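Local coordinates for protein hydrazine synthase alpha subunit (Candidatus Kuenenia stuttgartiensis, PDB 5C2V) that works within the hydrazine synthase complex, condensing hydroxylamine made in the gamma subunit with ammonia to yield hydrazine, and carries two c-type hemes, at residues Arg721-Glu726 with Ala756-Ile761. Numbering follows the deposited sequence.
Sequences RLYEAE and AIVEWI. With HEC (heme c), chain B.
The ring of Y723 meets V758 at its edge: the methyl CG2 of V758 lies near the ring plane, 3.6 Å from Y723 OH, and also touches CE1, the two side chains crossing at about a right angle. R754, one turn earlier on the helix of V758, makes a cation-pi contact with the same ring. The second flat group, the guanidinium of R721, is likewise engaged at its edge, but by charge. Its NH1 and NH2 both donate to the single heme propionate oxygen O1D, at 2.6 Å from NH1 and 2.8 Å from NH2. From NH2 a salt bridge runs to E724 OE1 (3.3 Å), which accepts through its syn lone pair only 7° out of the guanidinium plane. Bends at chi2 (-49°) and chi3 (-54°) fold the arginine chain back toward this carboxylate, whose OE2 is paired with R742. Between these polar groups and the helix 751-762, L722 divides its contacts: CD1 packs against I757 CD1 at 3.8 Å, while CD2 rests near the heme methyl CMB (3.9 Å). E724, with positive phi, is the C-prime residue of a Schellman motif closing the helix 717-722. The arrangement thus joins this helix to the C-terminal helix of the cytochrome c domain, along the wall of its bis-histidine heme pocket, where E724 OE1 also accepts from the backbone N of the axial ligand H745.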
ATOM      1  N   ARG D 721      22.385 -12.400 -15.264  1.00 38.46           N
ATOM      2  CA  ARG D 721      23.064 -12.716 -16.516  1.00 40.06           C
ATOM      3  C   ARG D 721      24.571 -12.856 -16.333  1.00 42.40           C
ATOM      4  O   ARG D 721      25.198 -13.716 -16.952  1.00 44.63           O
ATOM      5  CB  ARG D 721      22.764 -11.651 -17.572  1.00 49.01           C
ATOM      6  CG  ARG D 721      21.322 -11.648 -18.051  1.00 42.78           C
ATOM      7  CD  ARG D 721      20.874 -13.050 -18.433  1.00 36.73           C
ATOM      8  NE  ARG D 721      21.771 -13.670 -19.404  1.00 47.97           N
ATOM      9  CZ  ARG D 721      21.655 -13.537 -20.720  1.00 47.09           C
ATOM     10  NH1 ARG D 721      20.676 -12.801 -21.228  1.00 29.65           N
ATOM     11  NH2 ARG D 721      22.518 -14.137 -21.529  1.00 55.17           N
ATOM     12  N   LEU D 722      25.150 -12.010 -15.488  1.00 50.74           N
ATOM     13  CA  LEU D 722      26.584 -12.059 -15.238  1.00 44.43           C
ATOM     14  C   LEU D 722      26.985 -13.358 -14.541  1.00 55.23           C
ATOM     15  O   LEU D 722      28.111 -13.825 -14.693  1.00 48.85           O
ATOM     16  CB  LEU D 722      27.031 -10.852 -14.411  1.00 47.87           C
ATOM     17  CG  LEU D 722      27.105  -9.527 -15.174  1.00 46.34           C
ATOM     18  CD1 LEU D 722      27.378  -8.368 -14.229  1.00 32.49           C
ATOM     19  CD2 LEU D 722      28.165  -9.595 -16.263  1.00 39.37           C
ATOM     20  N   TYR D 723      26.073 -13.926 -13.756  1.00 52.64           N
ATOM     21  CA  TYR D 723      26.308 -15.238 -13.158  1.00 45.17           C
ATOM     22  C   TYR D 723      25.643 -16.374 -13.940  1.00 50.82           C
ATOM     23  O   TYR D 723      25.856 -17.548 -13.633  1.00 40.23           O
ATOM     24  CB  TYR D 723      25.818 -15.254 -11.708  1.00 43.51           C
ATOM     25  CG  TYR D 723      26.698 -14.480 -10.752  1.00 54.96           C
ATOM     26  CD1 TYR D 723      26.629 -13.096 -10.680  1.00 51.07           C
ATOM     27  CD2 TYR D 723      27.594 -15.136  -9.917  1.00 57.95           C
ATOM     28  CE1 TYR D 723      27.429 -12.384  -9.806  1.00 57.19           C
ATOM     29  CE2 TYR D 723      28.399 -14.433  -9.039  1.00 52.59           C
ATOM     30  CZ  TYR D 723      28.313 -13.059  -8.989  1.00 55.37           C
ATOM     31  OH  TYR D 723      29.111 -12.354  -8.117  1.00 52.97           O
ATOM     32  N   GLU D 724      24.861 -16.016 -14.959  1.00 58.97           N
ATOM     33  CA  GLU D 724      24.126 -16.980 -15.785  1.00 44.14           C
ATOM     34  C   GLU D 724      23.371 -18.040 -14.978  1.00 48.49           C
ATOM     35  O   GLU D 724      23.487 -19.235 -15.251  1.00 41.55           O
ATOM     36  CB  GLU D 724      25.075 -17.671 -16.769  1.00 36.67           C
ATOM     37  CG  GLU D 724      25.633 -16.760 -17.855  1.00 58.06           C
ATOM     38  CD  GLU D 724      24.582 -16.311 -18.860  1.00 64.41           C
ATOM     39  OE1 GLU D 724      24.884 -15.414 -19.674  1.00 53.03           O
ATOM     40  OE2 GLU D 724      23.457 -16.856 -18.845  1.00 55.43           O
ATOM     41  N   ALA D 725      22.601 -17.597 -13.987  1.00 40.17           N
ATOM     42  CA  ALA D 725      21.816 -18.502 -13.151  1.00 43.26           C
ATOM     43  C   ALA D 725      20.649 -17.755 -12.517  1.00 48.37           C
ATOM     44  O   ALA D 725      20.632 -16.525 -12.508  1.00 47.83           O
ATOM     45  CB  ALA D 725      22.692 -19.133 -12.080  1.00 41.32           C
ATOM     46  N   GLU D 726      19.672 -18.486 -11.986  1.00 36.25           N
ATOM     47  CA  GLU D 726      18.596 -17.825 -11.258  1.00 48.27           C
ATOM     48  C   GLU D 726      18.970 -17.762  -9.778  1.00 43.58           C
ATOM     49  O   GLU D 726      19.002 -18.768  -9.069  1.00 54.83           O
ATOM     50  CB  GLU D 726      17.247 -18.533 -11.483  1.00 57.91           C
ATOM     51  CG  GLU D 726      17.179 -20.013 -11.130  1.00 71.02           C
ATOM     52  CD  GLU D 726      15.787 -20.589 -11.341  1.00 93.04           C
ATOM     53  OE1 GLU D 726      14.824 -20.046 -10.758  1.00 83.53           O
ATOM     54  OE2 GLU D 726      15.655 -21.587 -12.082  1.00 98.92           O
ATOM     55  N   ALA D 756      32.475  -6.196  -8.053  1.00 39.09           N
ATOM     56  CA  ALA D 756      32.463  -4.742  -7.952  1.00 40.69           C
ATOM     57  C   ALA D 756      31.097  -4.235  -8.386  1.00 51.25           C
ATOM     58  O   ALA D 756      30.521  -3.344  -7.756  1.00 45.46           O
ATOM     59  CB  ALA D 756      33.564  -4.123  -8.795  1.00 26.40           C
ATOM     60  N   ILE D 757      30.576  -4.816  -9.464  1.00 50.92           N
ATOM     61  CA  ILE D 757      29.225  -4.489  -9.914  1.00 46.50           C
ATOM     62  C   ILE D 757      28.192  -4.879  -8.854  1.00 53.78           C
ATOM     63  O   ILE D 757      27.273  -4.107  -8.553  1.00 44.26           O
ATOM     64  CB  ILE D 757      28.889  -5.187 -11.247  1.00 55.32           C
ATOM     65  CG1 ILE D 757      29.846  -4.721 -12.345  1.00 46.45           C
ATOM     66  CG2 ILE D 757      27.448  -4.912 -11.649  1.00 47.27           C
ATOM     67  CD1 ILE D 757      29.577  -5.344 -13.696  1.00 54.93           C
ATOM     68  N   VAL D 758      28.354  -6.072  -8.286  1.00 41.23           N
ATOM     69  CA  VAL D 758      27.476  -6.547  -7.218  1.00 37.06           C
ATOM     70  C   VAL D 758      27.442  -5.572  -6.041  1.00 42.02           C
ATOM     71  O   VAL D 758      26.368  -5.192  -5.567  1.00 47.49           O
ATOM     72  CB  VAL D 758      27.910  -7.936  -6.705  1.00 53.68           C
ATOM     73  CG1 VAL D 758      27.098  -8.331  -5.480  1.00 32.62           C
ATOM     74  CG2 VAL D 758      27.769  -8.978  -7.805  1.00 37.05           C
ATOM     75  N   GLU D 759      28.624  -5.168  -5.584  1.00 46.53           N
ATOM     76  CA  GLU D 759      28.747  -4.200  -4.500  1.00 48.24           C
ATOM     77  C   GLU D 759      28.084  -2.878  -4.859  1.00 47.58           C
ATOM     78  O   GLU D 759      27.382  -2.286  -4.037  1.00 38.28           O
ATOM     79  CB  GLU D 759      30.218  -3.960  -4.153  1.00 56.75           C
ATOM     80  CG  GLU D 759      30.844  -5.048  -3.304  1.00 57.03           C
ATOM     81  CD  GLU D 759      32.268  -4.718  -2.900  1.00 58.00           C
ATOM     82  OE1 GLU D 759      32.994  -4.110  -3.716  1.00 58.51           O
ATOM     83  OE2 GLU D 759      32.659  -5.062  -1.765  1.00 62.20           O
ATOM     84  N   TRP D 760      28.314  -2.423  -6.086  1.00 50.92           N
ATOM     85  CA  TRP D 760      27.723  -1.179  -6.565  1.00 50.79           C
ATOM     86  C   TRP D 760      26.202  -1.216  -6.477  1.00 54.36           C
ATOM     87  O   TRP D 760      25.580  -0.271  -5.993  1.00 47.99           O
ATOM     88  CB  TRP D 760      28.155  -0.895  -8.005  1.00 50.40           C
ATOM     89  CG  TRP D 760      27.386   0.220  -8.648  1.00 60.67           C
ATOM     90  CD1 TRP D 760      27.371   1.532  -8.268  1.00 61.60           C
ATOM     91  CD2 TRP D 760      26.525   0.122  -9.788  1.00 63.38           C
ATOM     92  NE1 TRP D 760      26.549   2.255  -9.099  1.00 45.10           N
ATOM     93  CE2 TRP D 760      26.019   1.413 -10.041  1.00 62.10           C
ATOM     94  CE3 TRP D 760      26.131  -0.931 -10.618  1.00 51.98           C
ATOM     95  CZ2 TRP D 760      25.140   1.678 -11.089  1.00 58.33           C
ATOM     96  CZ3 TRP D 760      25.260  -0.666 -11.659  1.00 40.86           C
ATOM     97  CH2 TRP D 760      24.773   0.627 -11.885  1.00 55.40           C
ATOM     98  N   ILE D 761      25.608  -2.314  -6.935  1.00 48.36           N
ATOM     99  CA  ILE D 761      24.156  -2.452  -6.901  1.00 50.71           C
ATOM    100  C   ILE D 761      23.627  -2.561  -5.470  1.00 49.80           C
ATOM    101  O   ILE D 761      22.631  -1.926  -5.119  1.00 45.02           O
ATOM    102  CB  ILE D 761      23.692  -3.674  -7.713  1.00 42.79           C
ATOM    103  CG1 ILE D 761      24.105  -3.520  -9.177  1.00 42.42           C
ATOM    104  CG2 ILE D 761      22.190  -3.850  -7.607  1.00 39.88           C
ATOM    105  CD1 ILE D 761      23.583  -4.614 -10.077  1.00 40.70           C
TER
HETATM  106 FE   HEC B 906      25.863  -8.580 -23.439  1.00 45.26          FE
HETATM  107  CHA HEC B 906      22.583  -9.458 -23.934  1.00 38.26           C
HETATM  108  CHB HEC B 906      25.050  -7.213 -20.398  1.00 52.26           C
HETATM  109  CHC HEC B 906      29.185  -7.793 -22.874  1.00 58.54           C
HETATM  110  CHD HEC B 906      26.707  -9.705 -26.577  1.00 54.04           C
HETATM  111  NA  HEC B 906      24.135  -8.338 -22.384  1.00 37.90           N
HETATM  112  C1A HEC B 906      22.900  -8.847 -22.740  1.00 51.49           C
HETATM  113  C2A HEC B 906      21.993  -8.625 -21.633  1.00 42.97           C
HETATM  114  C3A HEC B 906      22.668  -8.007 -20.659  1.00 51.66           C
HETATM  115  C4A HEC B 906      24.032  -7.812 -21.108  1.00 45.98           C
HETATM  116  CMA HEC B 906      22.095  -7.577 -19.291  1.00 41.19           C
HETATM  117  CAA HEC B 906      20.504  -9.032 -21.587  1.00 42.64           C
HETATM  118  CBA HEC B 906      19.645  -7.911 -22.164  1.00 49.45           C
HETATM  119  CGA HEC B 906      18.188  -8.248 -21.985  1.00 53.98           C
HETATM  120  O1A HEC B 906      17.351  -7.308 -21.941  1.00 43.41           O
HETATM  121  O2A HEC B 906      17.861  -9.457 -21.873  1.00 36.17           O
HETATM  122  NB  HEC B 906      26.914  -7.621 -21.944  1.00 56.47           N
HETATM  123  C1B HEC B 906      26.390  -7.242 -20.723  1.00 49.25           C
HETATM  124  C2B HEC B 906      27.495  -6.887 -19.854  1.00 37.24           C
HETATM  125  C3B HEC B 906      28.633  -7.039 -20.542  1.00 54.66           C
HETATM  126  C4B HEC B 906      28.290  -7.511 -21.867  1.00 47.67           C
HETATM  127  CMB HEC B 906      27.364  -6.396 -18.395  1.00 43.07           C
HETATM  128  CAB HEC B 906      30.073  -6.787 -20.041  1.00 45.85           C
HETATM  129  CBB HEC B 906      30.482  -7.886 -19.034  1.00 42.55           C
HETATM  130  NC  HEC B 906      27.617  -8.725 -24.517  1.00 46.65           N
HETATM  131  C1C HEC B 906      28.875  -8.335 -24.100  1.00 58.57           C
HETATM  132  C2C HEC B 906      29.830  -8.710 -25.122  1.00 57.82           C
HETATM  133  C3C HEC B 906      29.134  -9.122 -26.190  1.00 56.31           C
HETATM  134  C4C HEC B 906      27.737  -9.217 -25.802  1.00 54.58           C
HETATM  135  CMC HEC B 906      31.319  -8.298 -25.101  1.00 46.59           C
HETATM  136  CAC HEC B 906      29.714  -9.559 -27.558  1.00 37.12           C
HETATM  137  CBC HEC B 906      30.590 -10.824 -27.413  1.00 37.74           C
HETATM  138  ND  HEC B 906      24.790  -9.441 -25.025  1.00 55.49           N
HETATM  139  C1D HEC B 906      25.384  -9.855 -26.216  1.00 48.97           C
HETATM  140  C2D HEC B 906      24.373 -10.481 -27.038  1.00 57.95           C
HETATM  141  C3D HEC B 906      23.072 -10.425 -26.227  1.00 62.10           C
HETATM  142  C4D HEC B 906      23.430  -9.751 -24.987  1.00 46.65           C
HETATM  143  CMD HEC B 906      24.569 -11.093 -28.443  1.00 46.49           C
HETATM  144  CAD HEC B 906      21.703 -10.970 -26.715  1.00 40.26           C
HETATM  145  CBD HEC B 906      20.853 -11.641 -25.636  1.00 41.71           C
HETATM  146  CGD HEC B 906      21.597 -12.745 -24.931  1.00 57.04           C
HETATM  147  O1D HEC B 906      21.199 -13.092 -23.789  1.00 40.56           O
HETATM  148  O2D HEC B 906      22.582 -13.282 -25.501  1.00 74.10           O